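Local coordinates for beta-hydroxyacyl-(Acyl-carrier-protein) dehydratase FabA/FabZ (Xenorhabdus doucetiae, PDB 6QSR), which probably acts as a hotdog-fold 3-hydroxyacyl-ACP dehydratase, a lyase, in the ApeI:P heterocomplex of aryl polyene pigment biosynthesis, at residues D49-C54 and D128-L133. Residues are numbered along the deposited sequence; the frame is centred on the assembly and turned at random.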
loop_
_atom_site.group_PDB
_atom_site.type_symbol
_atom_site.label_atom_id
_atom_site.label_comp_id
_atom_site.label_asym_id
_atom_site.label_seq_id
_atom_site.Cartn_x
_atom_site.Cartn_y
_atom_site.Cartn_z
ATOM N N ASP B 49 -23.369 -0.019 4.870
ATOM C CA ASP B 49 -22.937 0.977 5.854
ATOM C C ASP B 49 -21.739 0.551 6.718
ATOM O O ASP B 49 -21.066 1.413 7.263
ATOM C CB ASP B 49 -24.103 1.387 6.771
ATOM C CG ASP B 49 -25.200 2.143 6.031
ATOM O OD1 ASP B 49 -26.380 1.747 6.152
ATOM O OD2 ASP B 49 -24.886 3.126 5.326
ATOM N N ASN B 50 -21.471 -0.748 6.859
ATOM C CA ASN B 50 -20.323 -1.195 7.660
ATOM C C ASN B 50 -19.397 -2.228 6.979
ATOM O O ASN B 50 -18.590 -2.868 7.663
ATOM C CB ASN B 50 -20.829 -1.745 8.992
ATOM C CG ASN B 50 -21.674 -2.997 8.828
ATOM O OD1 ASN B 50 -21.737 -3.576 7.742
ATOM N ND2 ASN B 50 -22.329 -3.419 9.905
ATOM N N HIS B 51 -19.515 -2.384 5.661
ATOM C CA HIS B 51 -18.856 -3.479 4.929
ATOM C C HIS B 51 -18.613 -3.118 3.460
ATOM O O HIS B 51 -19.424 -2.418 2.832
ATOM C CB HIS B 51 -19.700 -4.765 5.066
ATOM C CG HIS B 51 -19.488 -5.770 3.974
ATOM N ND1 HIS B 51 -18.608 -6.826 4.094
ATOM C CD2 HIS B 51 -20.049 -5.886 2.746
ATOM C CE1 HIS B 51 -18.631 -7.542 2.984
ATOM N NE2 HIS B 51 -19.493 -6.990 2.148
ATOM N N VAL B 52 -17.501 -3.612 2.913
ATOM C CA VAL B 52 -17.261 -3.554 1.478
ATOM C C VAL B 52 -16.586 -4.840 1.003
ATOM O O VAL B 52 -15.688 -5.370 1.679
ATOM C CB VAL B 52 -16.455 -2.284 1.066
ATOM C CG1 VAL B 52 -15.117 -2.195 1.800
ATOM C CG2 VAL B 52 -16.240 -2.234 -0.442
ATOM N N HIS B 53 -17.056 -5.342 -0.137
ATOM C CA HIS B 53 -16.494 -6.508 -0.812
ATOM C C HIS B 53 -16.160 -6.107 -2.250
ATOM O O HIS B 53 -17.046 -5.682 -3.014
ATOM C CB HIS B 53 -17.511 -7.645 -0.810
ATOM C CG HIS B 53 -17.033 -8.918 -1.448
ATOM N ND1 HIS B 53 -17.834 -10.035 -1.525
ATOM C CD2 HIS B 53 -15.855 -9.265 -2.021
ATOM C CE1 HIS B 53 -17.179 -11.008 -2.133
ATOM N NE2 HIS B 53 -15.973 -10.570 -2.437
ATOM N N CYS B 54 -14.879 -6.255 -2.595
ATOM C CA CYS B 54 -14.365 -6.011 -3.937
ATOM C C CYS B 54 -13.547 -7.209 -4.391
ATOM O O CYS B 54 -13.097 -8.028 -3.578
ATOM C CB CYS B 54 -13.474 -4.769 -3.972
ATOM S SG CYS B 54 -14.338 -3.214 -3.698
ATOM N N ASP B 128 -10.788 -12.044 -3.265
ATOM C CA ASP B 128 -11.914 -11.330 -2.640
ATOM C C ASP B 128 -11.386 -10.482 -1.501
ATOM O O ASP B 128 -10.828 -11.012 -0.537
ATOM C CB ASP B 128 -12.970 -12.307 -2.119
ATOM C CG ASP B 128 -13.738 -12.974 -3.241
ATOM O OD1 ASP B 128 -14.319 -12.250 -4.079
ATOM O OD2 ASP B 128 -13.752 -14.224 -3.288
ATOM N N ILE B 129 -11.552 -9.164 -1.620
ATOM C CA ILE B 129 -11.108 -8.233 -0.591
ATOM C C ILE B 129 -12.342 -7.747 0.183
ATOM O O ILE B 129 -13.210 -7.076 -0.376
ATOM C CB ILE B 129 -10.299 -7.069 -1.198
ATOM C CG1 ILE B 129 -9.064 -7.608 -1.948
ATOM C CG2 ILE B 129 -9.831 -6.114 -0.109
ATOM C CD1 ILE B 129 -9.293 -7.894 -3.411
ATOM N N GLN B 130 -12.422 -8.118 1.460
ATOM C CA GLN B 130 -13.603 -7.840 2.298
ATOM C C GLN B 130 -13.175 -7.052 3.532
ATOM O O GLN B 130 -12.417 -7.569 4.361
ATOM C CB GLN B 130 -14.296 -9.148 2.689
ATOM C CG GLN B 130 -15.077 -9.777 1.542
ATOM C CD GLN B 130 -15.782 -11.070 1.925
ATOM O OE1 GLN B 130 -16.886 -11.052 2.482
ATOM N NE2 GLN B 130 -15.159 -12.200 1.605
ATOM N N MET B 131 -13.637 -5.802 3.633
ATOM C CA MET B 131 -13.292 -4.903 4.749
ATOM C C MET B 131 -14.527 -4.607 5.621
ATOM O O MET B 131 -15.621 -4.377 5.094
ATOM C CB MET B 131 -12.693 -3.587 4.234
ATOM C CG MET B 131 -11.536 -3.725 3.240
ATOM S SD MET B 131 -10.163 -4.671 3.926
ATOM C CE MET B 131 -9.461 -3.502 5.094
ATOM N N ASN B 132 -14.324 -4.612 6.941
ATOM C CA ASN B 132 -15.366 -4.338 7.945
ATOM C C ASN B 132 -15.037 -3.048 8.692
ATOM O O ASN B 132 -13.929 -2.893 9.216
ATOM C CB ASN B 132 -15.432 -5.468 8.975
ATOM C CG ASN B 132 -15.849 -6.784 8.378
ATOM O OD1 ASN B 132 -16.690 -6.837 7.487
ATOM N ND2 ASN B 132 -15.283 -7.866 8.891
ATOM N N LEU B 133 -16.005 -2.137 8.750
ATOM C CA LEU B 133 -15.820 -0.860 9.423
ATOM C C LEU B 133 -15.640 -1.040 10.939
ATOM O O LEU B 133 -16.445 -1.708 11.578
ATOM C CB LEU B 133 -17.030 0.042 9.152
ATOM C CG LEU B 133 -17.086 1.403 9.854
ATOM C CD1 LEU B 133 -15.931 2.295 9.428
ATOM C CD2 LEU B 133 -18.433 2.062 9.581
#
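Strands 51-54 and 128-133 run antiparallel in the curved sheet of the hotdog fold, and the two sides of this ladder differ sharply. Val52, Cys54, Ile129 and Met131 are buried on the side turned to helix 79-97, the central helix around which the sheet wraps. There Val52 CG1, in the crowded position between its own N and carbonyl carbon, packs 3.7 Å from Met131 CB; the end of Met131, bent at chi2 and chi3, leads away from Val52, and its side chain touches Met83 and Ala86, while Ile129 also meets Ala86. Between the faces, two reciprocal backbone pairs, Val52 with Met131 and Cys54 with Ile129, join the strands; Ile129 N to Cys54 O is the shortest bond at 2.7 Å. At the turn end, Leu133 N reaches Asn50 O from above the carbonyl plane, an almost straight bond (173° at the hydrogen).

The opposite face, with His51, His53, Gln130 and Asn132, is polar and partly exposed. His53, its CG anti to the backbone N (chi1 -178°), lays one ring face under Gln130 CG, 3.9 Å from the ring centroid, with the Gln130 amide stacked only 20° from the ring plane. Its NE2 donates within the ring plane to Asp128 OD1 at 2.9 Å, but meets the carboxylate from above. The loose part is the His51 ring, whose edge has Asn132 OD1 3.9 Å from ND1, not a hydrogen bond. Asp128 OD1 is gripped by two donors, His53 NE2 and Gln55 NE2, and its charge would probably favour a protonated His53 imidazole.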